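Local coordinates for protein FMN Adenylyltransferase (Candida glabrata, PDB 3FWK) that transfers the adenylyl group of ATP to FMN to make FAD, the last step of flavin cofactor synthesis, on a Rossmann-like alpha/beta fold, at residues 201-210 against 291-300; 214-222 against 268-278. One frame throughout, in Å; residues are numbered along the deposited sequence.

Contact 1: residues 201-210 against 291-300; sequences NLANIWSFLL and GWYLVDDKLE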
loop_
_atom_site.group_PDB
_atom_site.type_symbol
_atom_site.label_atom_id
_atom_site.label_comp_id
_atom_site.label_asym_id
_atom_site.label_seq_id
_atom_site.Cartn_x
_atom_site.Cartn_y
_atom_site.Cartn_z
ATOM N N ASN A 201 -0.129 2.149 -12.067
ATOM C CA ASN A 201 0.454 0.902 -12.519
ATOM C C ASN A 201 1.520 0.422 -11.539
ATOM O O ASN A 201 2.018 1.193 -10.703
ATOM C CB ASN A 201 1.185 1.146 -13.897
ATOM C CG ASN A 201 0.352 1.940 -14.899
ATOM O OD1 ASN A 201 -0.710 1.472 -15.304
ATOM N ND2 ASN A 201 0.852 3.113 -15.327
ATOM N N LEU A 202 1.899 -0.849 -11.669
ATOM C CA LEU A 202 2.883 -1.455 -10.785
ATOM C C LEU A 202 4.173 -0.628 -10.760
ATOM O O LEU A 202 4.732 -0.393 -9.693
ATOM C CB LEU A 202 3.147 -2.892 -11.230
ATOM C CG LEU A 202 4.191 -3.674 -10.413
ATOM C CD1 LEU A 202 3.824 -3.705 -8.923
ATOM C CD2 LEU A 202 4.361 -5.063 -11.008
ATOM N N ALA A 203 4.668 -0.172 -11.919
ATOM C CA ALA A 203 5.903 0.581 -11.930
ATOM C C ALA A 203 5.782 1.884 -11.147
ATOM O O ALA A 203 6.766 2.356 -10.546
ATOM C CB ALA A 203 6.313 0.875 -13.386
ATOM N N ASN A 204 4.611 2.511 -11.207
ATOM C CA ASN A 204 4.403 3.737 -10.445
ATOM C C ASN A 204 4.459 3.486 -8.932
ATOM O O ASN A 204 5.015 4.291 -8.186
ATOM C CB ASN A 204 3.067 4.377 -10.793
ATOM C CG ASN A 204 2.874 4.559 -12.288
ATOM O OD1 ASN A 204 1.839 4.151 -12.797
ATOM N ND2 ASN A 204 3.851 5.166 -12.971
ATOM N N ILE A 205 3.824 2.394 -8.506
ATOM C CA ILE A 205 3.835 1.997 -7.106
ATOM C C ILE A 205 5.301 1.844 -6.626
ATOM O O ILE A 205 5.676 2.405 -5.602
ATOM C CB ILE A 205 3.044 0.692 -6.930
ATOM C CG1 ILE A 205 1.544 0.879 -7.229
ATOM C CG2 ILE A 205 3.287 0.123 -5.501
ATOM C CD1 ILE A 205 0.816 1.732 -6.263
ATOM N N TRP A 206 6.121 1.078 -7.362
ATOM C CA TRP A 206 7.509 0.884 -6.908
ATOM C C TRP A 206 8.282 2.206 -6.898
ATOM O O TRP A 206 9.011 2.483 -5.953
ATOM C CB TRP A 206 8.259 -0.144 -7.736
ATOM C CG TRP A 206 7.787 -1.533 -7.768
ATOM C CD1 TRP A 206 7.592 -2.289 -8.871
ATOM C CD2 TRP A 206 7.559 -2.406 -6.654
ATOM N NE1 TRP A 206 7.255 -3.564 -8.533
ATOM C CE2 TRP A 206 7.221 -3.661 -7.174
ATOM C CE3 TRP A 206 7.616 -2.241 -5.260
ATOM C CZ2 TRP A 206 6.948 -4.766 -6.372
ATOM C CZ3 TRP A 206 7.341 -3.351 -4.463
ATOM C CH2 TRP A 206 7.023 -4.582 -5.019
ATOM N N SER A 207 8.114 3.024 -7.938
ATOM C CA SER A 207 8.885 4.262 -8.029
ATOM C C SER A 207 8.614 5.155 -6.812
ATOM O O SER A 207 9.550 5.633 -6.158
ATOM C CB SER A 207 8.521 5.003 -9.297
ATOM O OG SER A 207 9.216 6.239 -9.349
ATOM N N PHE A 208 7.349 5.378 -6.511
ATOM C CA PHE A 208 6.991 6.258 -5.432
ATOM C C PHE A 208 7.397 5.651 -4.081
ATOM O O PHE A 208 7.941 6.343 -3.210
ATOM C CB PHE A 208 5.511 6.558 -5.489
ATOM C CG PHE A 208 5.092 7.581 -4.470
ATOM C CD1 PHE A 208 5.407 8.931 -4.649
ATOM C CD2 PHE A 208 4.393 7.220 -3.327
ATOM C CE1 PHE A 208 5.024 9.880 -3.733
ATOM C CE2 PHE A 208 3.989 8.169 -2.401
ATOM C CZ PHE A 208 4.321 9.500 -2.592
ATOM N N LEU A 209 7.112 4.377 -3.885
ATOM C CA LEU A 209 7.432 3.769 -2.612
ATOM C C LEU A 209 8.928 3.770 -2.332
ATOM O O LEU A 209 9.336 4.042 -1.211
ATOM C CB LEU A 209 6.885 2.351 -2.554
ATOM C CG LEU A 209 6.606 1.737 -1.171
ATOM C CD1 LEU A 209 5.777 2.701 -0.267
ATOM C CD2 LEU A 209 5.840 0.430 -1.371
ATOM N N LEU A 210 9.725 3.460 -3.338
ATOM C CA LEU A 210 11.168 3.463 -3.151
ATOM C C LEU A 210 11.686 4.867 -2.874
ATOM O O LEU A 210 12.532 5.058 -1.976
ATOM C CB LEU A 210 11.858 2.827 -4.364
ATOM C CG LEU A 210 11.654 1.319 -4.502
ATOM C CD1 LEU A 210 12.049 0.884 -5.895
ATOM C CD2 LEU A 210 12.457 0.539 -3.432
ATOM N N GLY A 291 11.154 -7.422 -5.400
ATOM C CA GLY A 291 9.921 -7.290 -6.167
ATOM C C GLY A 291 9.913 -6.146 -7.144
ATOM O O GLY A 291 9.233 -6.224 -8.179
ATOM N N TRP A 292 10.659 -5.079 -6.832
ATOM C CA TRP A 292 10.720 -3.905 -7.710
ATOM C C TRP A 292 11.532 -4.124 -8.991
ATOM O O TRP A 292 11.616 -3.214 -9.795
ATOM C CB TRP A 292 11.192 -2.675 -6.931
ATOM C CG TRP A 292 12.413 -2.864 -6.098
ATOM C CD1 TRP A 292 13.700 -2.630 -6.464
ATOM C CD2 TRP A 292 12.443 -3.224 -4.705
ATOM N NE1 TRP A 292 14.555 -2.861 -5.378
ATOM C CE2 TRP A 292 13.801 -3.196 -4.290
ATOM C CE3 TRP A 292 11.449 -3.539 -3.772
ATOM C CZ2 TRP A 292 14.188 -3.485 -2.973
ATOM C CZ3 TRP A 292 11.820 -3.840 -2.475
ATOM C CH2 TRP A 292 13.178 -3.800 -2.079
ATOM N N TYR A 293 12.034 -5.337 -9.215
ATOM C CA TYR A 293 12.519 -5.722 -10.544
ATOM C C TYR A 293 11.396 -6.194 -11.466
ATOM O O TYR A 293 11.666 -6.432 -12.647
ATOM C CB TYR A 293 13.630 -6.755 -10.443
ATOM C CG TYR A 293 14.964 -6.161 -10.072
ATOM C CD1 TYR A 293 15.233 -5.773 -8.763
ATOM C CD2 TYR A 293 15.950 -5.951 -11.040
ATOM C CE1 TYR A 293 16.478 -5.213 -8.408
ATOM C CE2 TYR A 293 17.187 -5.397 -10.690
ATOM C CZ TYR A 293 17.451 -5.054 -9.376
ATOM O OH TYR A 293 18.676 -4.503 -9.037
ATOM N N LEU A 294 10.170 -6.320 -10.949
ATOM C CA LEU A 294 9.016 -6.611 -11.807
ATOM C C LEU A 294 8.212 -5.352 -12.100
ATOM O O LEU A 294 7.777 -4.674 -11.165
ATOM C CB LEU A 294 8.085 -7.624 -11.105
ATOM C CG LEU A 294 6.989 -8.143 -12.054
ATOM C CD1 LEU A 294 7.557 -9.267 -12.932
ATOM C CD2 LEU A 294 5.743 -8.638 -11.308
ATOM N N VAL A 295 7.991 -5.060 -13.388
ATOM C CA VAL A 295 7.177 -3.912 -13.746
ATOM C C VAL A 295 6.010 -4.294 -14.652
ATOM O O VAL A 295 5.217 -3.427 -15.016
ATOM C CB VAL A 295 7.996 -2.760 -14.385
ATOM C CG1 VAL A 295 8.965 -2.165 -13.332
ATOM C CG2 VAL A 295 8.756 -3.271 -15.619
ATOM N N ASP A 296 5.843 -5.577 -14.966
ATOM C CA ASP A 296 4.694 -6.018 -15.775
ATOM C C ASP A 296 3.521 -6.385 -14.884
ATOM O O ASP A 296 3.533 -7.410 -14.201
ATOM C CB ASP A 296 5.146 -7.200 -16.642
ATOM C CG ASP A 296 4.074 -7.687 -17.603
ATOM O OD1 ASP A 296 2.880 -7.282 -17.483
ATOM O OD2 ASP A 296 4.447 -8.501 -18.477
ATOM N N ASP A 297 2.466 -5.553 -14.927
ATOM C CA ASP A 297 1.284 -5.761 -14.116
ATOM C C ASP A 297 0.686 -7.133 -14.310
ATOM O O ASP A 297 0.101 -7.661 -13.367
ATOM C CB ASP A 297 0.207 -4.713 -14.398
ATOM C CG ASP A 297 0.709 -3.286 -14.145
ATOM O OD1 ASP A 297 0.293 -2.676 -13.150
ATOM O OD2 ASP A 297 1.567 -2.785 -14.941
ATOM N N LYS A 298 0.814 -7.701 -15.508
ATOM C CA LYS A 298 0.169 -9.000 -15.781
ATOM C C LYS A 298 0.806 -10.120 -14.991
ATOM O O LYS A 298 0.195 -11.167 -14.840
ATOM C CB LYS A 298 0.254 -9.353 -17.261
ATOM C CG LYS A 298 -0.588 -8.413 -18.133
ATOM C CD LYS A 298 -0.513 -8.741 -19.614
ATOM C CE LYS A 298 0.863 -8.523 -20.206
ATOM N NZ LYS A 298 1.429 -7.175 -19.882
ATOM N N LEU A 299 2.040 -9.917 -14.519
ATOM C CA LEU A 299 2.787 -10.964 -13.832
ATOM C C LEU A 299 2.866 -10.747 -12.328
ATOM O O LEU A 299 3.523 -11.517 -11.615
ATOM C CB LEU A 299 4.194 -11.040 -14.397
ATOM C CG LEU A 299 4.292 -11.328 -15.900
ATOM C CD1 LEU A 299 5.757 -11.285 -16.316
ATOM C CD2 LEU A 299 3.660 -12.650 -16.269
ATOM N N GLU A 300 2.145 -9.757 -11.815
ATOM C CA GLU A 300 2.209 -9.415 -10.415
ATOM C C GLU A 300 1.858 -10.576 -9.480
ATOM O O GLU A 300 2.460 -10.705 -8.411
ATOM C CB GLU A 300 1.316 -8.197 -10.153
ATOM C CG GLU A 300 1.417 -7.623 -8.756
ATOM C CD GLU A 300 0.682 -6.305 -8.599
ATOM O OE1 GLU A 300 0.280 -5.707 -9.614
ATOM O OE2 GLU A 300 0.511 -5.858 -7.449
HETATM O O HOH W 1 -1.842 -0.541 -14.357
HETATM O O HOH W 2 3.761 -1.218 -14.455
#
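Trp206 lies flat against the backbone of the 3-10 turn 291-293, and this is the tightly packed part of the contact. The CA of Trp292 sits 3.5 Å from the centroid of the five-membered ring of Trp206, a CH-pi contact over the face, and the carbonyl carbon of Gly291 also lies over this face, toward the rim. At the ring edge, Trp206 NE1 donates to Leu294 O at 2.9 Å; the carbonyl points almost straight at the nitrogen, but the bend at the hydrogen is marked (131°). The Trp292 indole, with chi1 at 49° setting CG between its own backbone N and carbonyl carbon, is steeply inclined to the Trp206 plane and receives Leu210 CD2 over its six-membered ring, 4.1 Å from the centroid. Farther toward the helix start, Leu202 CD2 meets Leu294 CD2 at 3.8 Å.

The first turn of helix 202-212 is the wetter side. Asp297 OD1 accepts from Leu202 N at 2.8 Å, on the syn side though 27° out of the carboxylate plane. Next to that direct bond, a water bridges the N-H of Ala203 to Val295 O and Asp297 OD2. Glu300, whose carboxylate is held by Lys69 and Arg169, borders Leu202 CD1.

The loop after helix 275-282 is thus laid along helix 202-212, whose other side chains pack on helices 31-50 and 69-86. Asp297 OD1 ties this loop to the first helical turn through Leu202 N while also pairing with Arg169.

Contact 2: residues 214-222 against 268-278; sequences EPICELYRY and AEPIPIADEDL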
loop_
_atom_site.group_PDB
_atom_site.type_symbol
_atom_site.label_atom_id
_atom_site.label_comp_id
_atom_site.label_asym_id
_atom_site.label_seq_id
_atom_site.Cartn_x
_atom_site.Cartn_y
_atom_site.Cartn_z
ATOM N N GLU A 214 10.232 5.358 3.110
ATOM C CA GLU A 214 9.462 4.841 4.250
ATOM C C GLU A 214 9.743 3.346 4.371
ATOM O O GLU A 214 9.972 2.657 3.372
ATOM C CB GLU A 214 7.990 5.117 4.020
ATOM C CG GLU A 214 7.671 6.538 4.271
ATOM C CD GLU A 214 7.848 6.891 5.761
ATOM O OE1 GLU A 214 7.082 6.383 6.568
ATOM O OE2 GLU A 214 8.800 7.612 6.108
ATOM N N PRO A 215 9.670 2.806 5.595
ATOM C CA PRO A 215 9.755 1.343 5.752
ATOM C C PRO A 215 8.622 0.712 4.968
ATOM O O PRO A 215 7.490 1.185 5.039
ATOM C CB PRO A 215 9.535 1.133 7.290
ATOM C CG PRO A 215 9.938 2.456 7.899
ATOM C CD PRO A 215 9.476 3.502 6.880
ATOM N N ILE A 216 8.894 -0.385 4.295
ATOM C CA ILE A 216 7.856 -1.126 3.588
ATOM C C ILE A 216 7.850 -2.560 4.088
ATOM O O ILE A 216 8.764 -2.979 4.813
ATOM C CB ILE A 216 8.047 -1.105 2.067
ATOM C CG1 ILE A 216 9.310 -1.854 1.665
ATOM C CG2 ILE A 216 8.107 0.371 1.569
ATOM C CD1 ILE A 216 9.502 -1.935 0.150
ATOM N N CYS A 217 6.820 -3.333 3.714
ATOM C CA CYS A 217 6.824 -4.739 4.108
ATOM C C CYS A 217 8.023 -5.450 3.506
ATOM O O CYS A 217 8.153 -5.502 2.271
ATOM C CB CYS A 217 5.551 -5.405 3.684
ATOM S SG CYS A 217 5.487 -7.162 4.217
ATOM N N GLU A 218 8.911 -6.003 4.336
ATOM C CA GLU A 218 10.183 -6.440 3.804
ATOM C C GLU A 218 10.110 -7.748 3.033
ATOM O O GLU A 218 11.087 -8.154 2.407
ATOM C CB GLU A 218 11.299 -6.415 4.885
ATOM C CG GLU A 218 11.892 -5.014 5.109
ATOM C CD GLU A 218 12.697 -4.530 3.902
ATOM O OE1 GLU A 218 12.295 -3.531 3.306
ATOM O OE2 GLU A 218 13.702 -5.171 3.530
ATOM N N LEU A 219 8.935 -8.391 2.973
ATOM C CA LEU A 219 8.786 -9.509 2.037
ATOM C C LEU A 219 9.122 -9.128 0.588
ATOM O O LEU A 219 9.641 -9.953 -0.157
ATOM C CB LEU A 219 7.374 -10.112 2.116
ATOM C CG LEU A 219 7.093 -10.826 3.444
ATOM C CD1 LEU A 219 5.613 -11.218 3.500
ATOM C CD2 LEU A 219 8.028 -12.043 3.670
ATOM N N TYR A 220 8.799 -7.899 0.167
ATOM C CA TYR A 220 9.098 -7.520 -1.225
ATOM C C TYR A 220 10.581 -7.617 -1.512
ATOM O O TYR A 220 10.986 -7.984 -2.627
ATOM C CB TYR A 220 8.576 -6.105 -1.510
ATOM C CG TYR A 220 7.085 -5.975 -1.355
ATOM C CD1 TYR A 220 6.205 -6.785 -2.083
ATOM C CD2 TYR A 220 6.549 -5.048 -0.440
ATOM C CE1 TYR A 220 4.814 -6.654 -1.910
ATOM C CE2 TYR A 220 5.166 -4.904 -0.289
ATOM C CZ TYR A 220 4.333 -5.696 -1.007
ATOM O OH TYR A 220 2.983 -5.541 -0.795
ATOM N N ARG A 221 11.427 -7.329 -0.518
ATOM C CA ARG A 221 12.874 -7.410 -0.680
ATOM C C ARG A 221 13.337 -8.815 -1.077
ATOM O O ARG A 221 14.398 -8.957 -1.658
ATOM C CB ARG A 221 13.544 -6.917 0.622
ATOM C CG ARG A 221 15.064 -7.034 0.645
ATOM C CD ARG A 221 15.734 -6.023 -0.347
ATOM N NE ARG A 221 17.195 -6.208 -0.325
ATOM C CZ ARG A 221 17.835 -7.144 -1.016
ATOM N NH1 ARG A 221 17.188 -7.953 -1.861
ATOM N NH2 ARG A 221 19.150 -7.268 -0.888
ATOM N N TYR A 222 12.579 -9.825 -0.672
ATOM C CA TYR A 222 12.944 -11.215 -0.885
ATOM C C TYR A 222 12.351 -11.812 -2.155
ATOM O O TYR A 222 12.501 -13.010 -2.407
ATOM C CB TYR A 222 12.563 -12.051 0.347
ATOM C CG TYR A 222 13.485 -11.759 1.537
ATOM C CD1 TYR A 222 14.520 -12.629 1.849
ATOM C CD2 TYR A 222 13.308 -10.644 2.336
ATOM C CE1 TYR A 222 15.399 -12.373 2.907
ATOM C CE2 TYR A 222 14.181 -10.362 3.386
ATOM C CZ TYR A 222 15.219 -11.235 3.668
ATOM O OH TYR A 222 16.088 -10.971 4.701
ATOM N N ALA A 268 13.640 6.563 10.296
ATOM C CA ALA A 268 13.131 5.208 10.314
ATOM C C ALA A 268 14.137 4.254 9.696
ATOM O O ALA A 268 15.166 4.681 9.135
ATOM C CB ALA A 268 11.859 5.156 9.533
ATOM N N GLU A 269 13.773 2.968 9.713
ATOM C CA GLU A 269 14.632 1.820 9.373
ATOM C C GLU A 269 13.735 0.700 8.868
ATOM O O GLU A 269 12.626 0.524 9.396
ATOM C CB GLU A 269 15.239 1.225 10.675
ATOM C CG GLU A 269 16.195 2.093 11.463
ATOM C CD GLU A 269 17.164 1.242 12.285
ATOM O OE1 GLU A 269 16.729 0.538 13.235
ATOM O OE2 GLU A 269 18.367 1.268 11.962
ATOM N N PRO A 270 14.221 -0.124 7.924
ATOM C CA PRO A 270 13.472 -1.342 7.605
ATOM C C PRO A 270 13.409 -2.280 8.800
ATOM O O PRO A 270 14.338 -2.343 9.630
ATOM C CB PRO A 270 14.300 -1.993 6.480
ATOM C CG PRO A 270 15.117 -0.911 5.916
ATOM C CD PRO A 270 15.421 0.012 7.066
ATOM N N ILE A 271 12.338 -3.049 8.841
ATOM C CA ILE A 271 12.195 -4.060 9.902
ATOM C C ILE A 271 12.366 -5.431 9.237
ATOM O O ILE A 271 11.686 -5.739 8.259
ATOM C CB ILE A 271 10.846 -3.907 10.615
ATOM C CG1 ILE A 271 10.776 -2.552 11.301
ATOM C CG2 ILE A 271 10.610 -5.104 11.546
ATOM C CD1 ILE A 271 11.760 -2.371 12.360
ATOM N N PRO A 272 13.252 -6.275 9.769
ATOM C CA PRO A 272 13.459 -7.575 9.139
ATOM C C PRO A 272 12.214 -8.434 9.118
ATOM O O PRO A 272 11.334 -8.311 9.978
ATOM C CB PRO A 272 14.607 -8.214 9.949
ATOM C CG PRO A 272 14.666 -7.408 11.216
ATOM C CD PRO A 272 14.139 -6.053 10.930
ATOM N N ILE A 273 12.168 -9.329 8.147
ATOM C CA ILE A 273 11.042 -10.255 8.049
ATOM C C ILE A 273 10.967 -11.148 9.309
ATOM O O ILE A 273 11.949 -11.377 10.003
ATOM C CB ILE A 273 11.071 -11.081 6.744
ATOM C CG1 ILE A 273 12.244 -12.051 6.663
ATOM C CG2 ILE A 273 11.040 -10.104 5.534
ATOM C CD1 ILE A 273 12.170 -12.905 5.429
ATOM N N ALA A 274 9.785 -11.677 9.557
ATOM C CA ALA A 274 9.577 -12.593 10.645
ATOM C C ALA A 274 10.455 -13.827 10.443
ATOM O O ALA A 274 10.644 -14.299 9.310
ATOM C CB ALA A 274 8.095 -12.988 10.674
ATOM N N ASP A 275 10.919 -14.390 11.574
ATOM C CA ASP A 275 11.741 -15.599 11.589
ATOM C C ASP A 275 11.131 -16.743 10.787
ATOM O O ASP A 275 11.824 -17.477 10.110
ATOM C CB ASP A 275 11.946 -16.106 13.023
ATOM C CG ASP A 275 12.848 -15.221 13.841
ATOM O OD1 ASP A 275 12.871 -15.422 15.081
ATOM O OD2 ASP A 275 13.542 -14.334 13.285
ATOM N N GLU A 276 9.819 -16.915 10.902
ATOM C CA GLU A 276 9.130 -18.023 10.246
ATOM C C GLU A 276 9.092 -17.807 8.739
ATOM O O GLU A 276 9.140 -18.781 7.954
ATOM C CB GLU A 276 7.716 -18.231 10.824
ATOM C CG GLU A 276 6.759 -17.057 10.599
ATOM C CD GLU A 276 5.411 -17.189 11.308
ATOM O OE1 GLU A 276 4.411 -17.536 10.643
ATOM O OE2 GLU A 276 5.359 -16.860 12.529
ATOM N N ASP A 277 9.042 -16.537 8.306
ATOM C CA ASP A 277 9.028 -16.239 6.875
ATOM C C ASP A 277 10.424 -16.401 6.267
ATOM O O ASP A 277 10.578 -16.900 5.162
ATOM C CB ASP A 277 8.455 -14.844 6.619
ATOM C CG ASP A 277 6.955 -14.788 6.890
ATOM O OD1 ASP A 277 6.297 -15.842 6.780
ATOM O OD2 ASP A 277 6.414 -13.697 7.214
ATOM N N LEU A 278 11.477 -16.052 7.020
ATOM C CA LEU A 278 12.822 -16.299 6.530
ATOM C C LEU A 278 13.077 -17.796 6.354
ATOM O O LEU A 278 13.674 -18.199 5.358
ATOM C CB LEU A 278 13.871 -15.666 7.468
ATOM C CG LEU A 278 15.315 -15.869 6.998
ATOM C CD1 LEU A 278 15.594 -15.125 5.640
ATOM C CD2 LEU A 278 16.305 -15.409 8.041
HETATM O O HOH W 3 9.715 -2.545 7.458
HETATM O O HOH W 4 9.096 -5.381 7.269
HETATM O O HOH W 5 14.933 -9.552 6.692
#
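Tyr222 presents one ring face to Ile273, whose CD1 rests over the ring centre, 3.8 Å from the centroid and 11° off the normal. The isoleucine reaches it with both branches: chi1 of 66° leaves CG2 anti to the carbonyl carbon, and this methyl lies 3.8 Å from Tyr222 CE2 while also touching the backbone of Glu218 and, at 4.0 Å, Leu219 CD2. Leu278 CD1 adds a further methyl beside Tyr222 CE1. Leu219 CD2 continues to Asp277 CB, crossing that side chain at about a right angle; the Asp277 carboxylate itself is engaged by Thr120 and Lys280.

Toward the other end the contact passes to Glu218 and Pro215. In the conformer described, one of two and so uncertain in detail, Glu218 bends at chi2 and brings CG against Ile271 O, with its CD near Pro270 CB. Pro215 CG meets Ala268 CB at 3.7 Å and lies alongside Glu269 O.

No direct hydrogen bond joins the segments. Two waters bridge the extended backbones, linking Ile216 O to Ile271 N and Glu218 N to Ile271 O in the pairing pattern of parallel strands; a third joins Tyr222 OH, 2.7 Å away, to Ile273 N.

The loop after helix 202-212 is thus joined to the lead-in and first turn of helix 275-282 by methyl and ring packing, while water satisfies backbone groups that in a sheet would pair directly.

In the fold
Contact 2 is nested inside the chain loop closed by contact 1, and their centres lie about 17 Å apart. They meet through the loop 214-222, which follows helix 202-212: Gly291 N lies 2.8 Å from Tyr220 O, a probable hydrogen bond, and the Tyr220 ring meets Trp206 edge-to-face. Leu209 CG packs on Ile216 CG2 at 3.4 Å, and Trp292 CH2 on Arg221 CD at 3.8 Å. Helix 69-86 is common to both, Lys69 pairing with Glu300 and offering its N to Tyr220 OH, and Gln72 touching Glu214 and Ile216. The glucose bound by Lys53, Trp54, Lys162 and Tyr192 involves no residue of either contact; it is neither FMN nor ATP, so its site does not mark the active site.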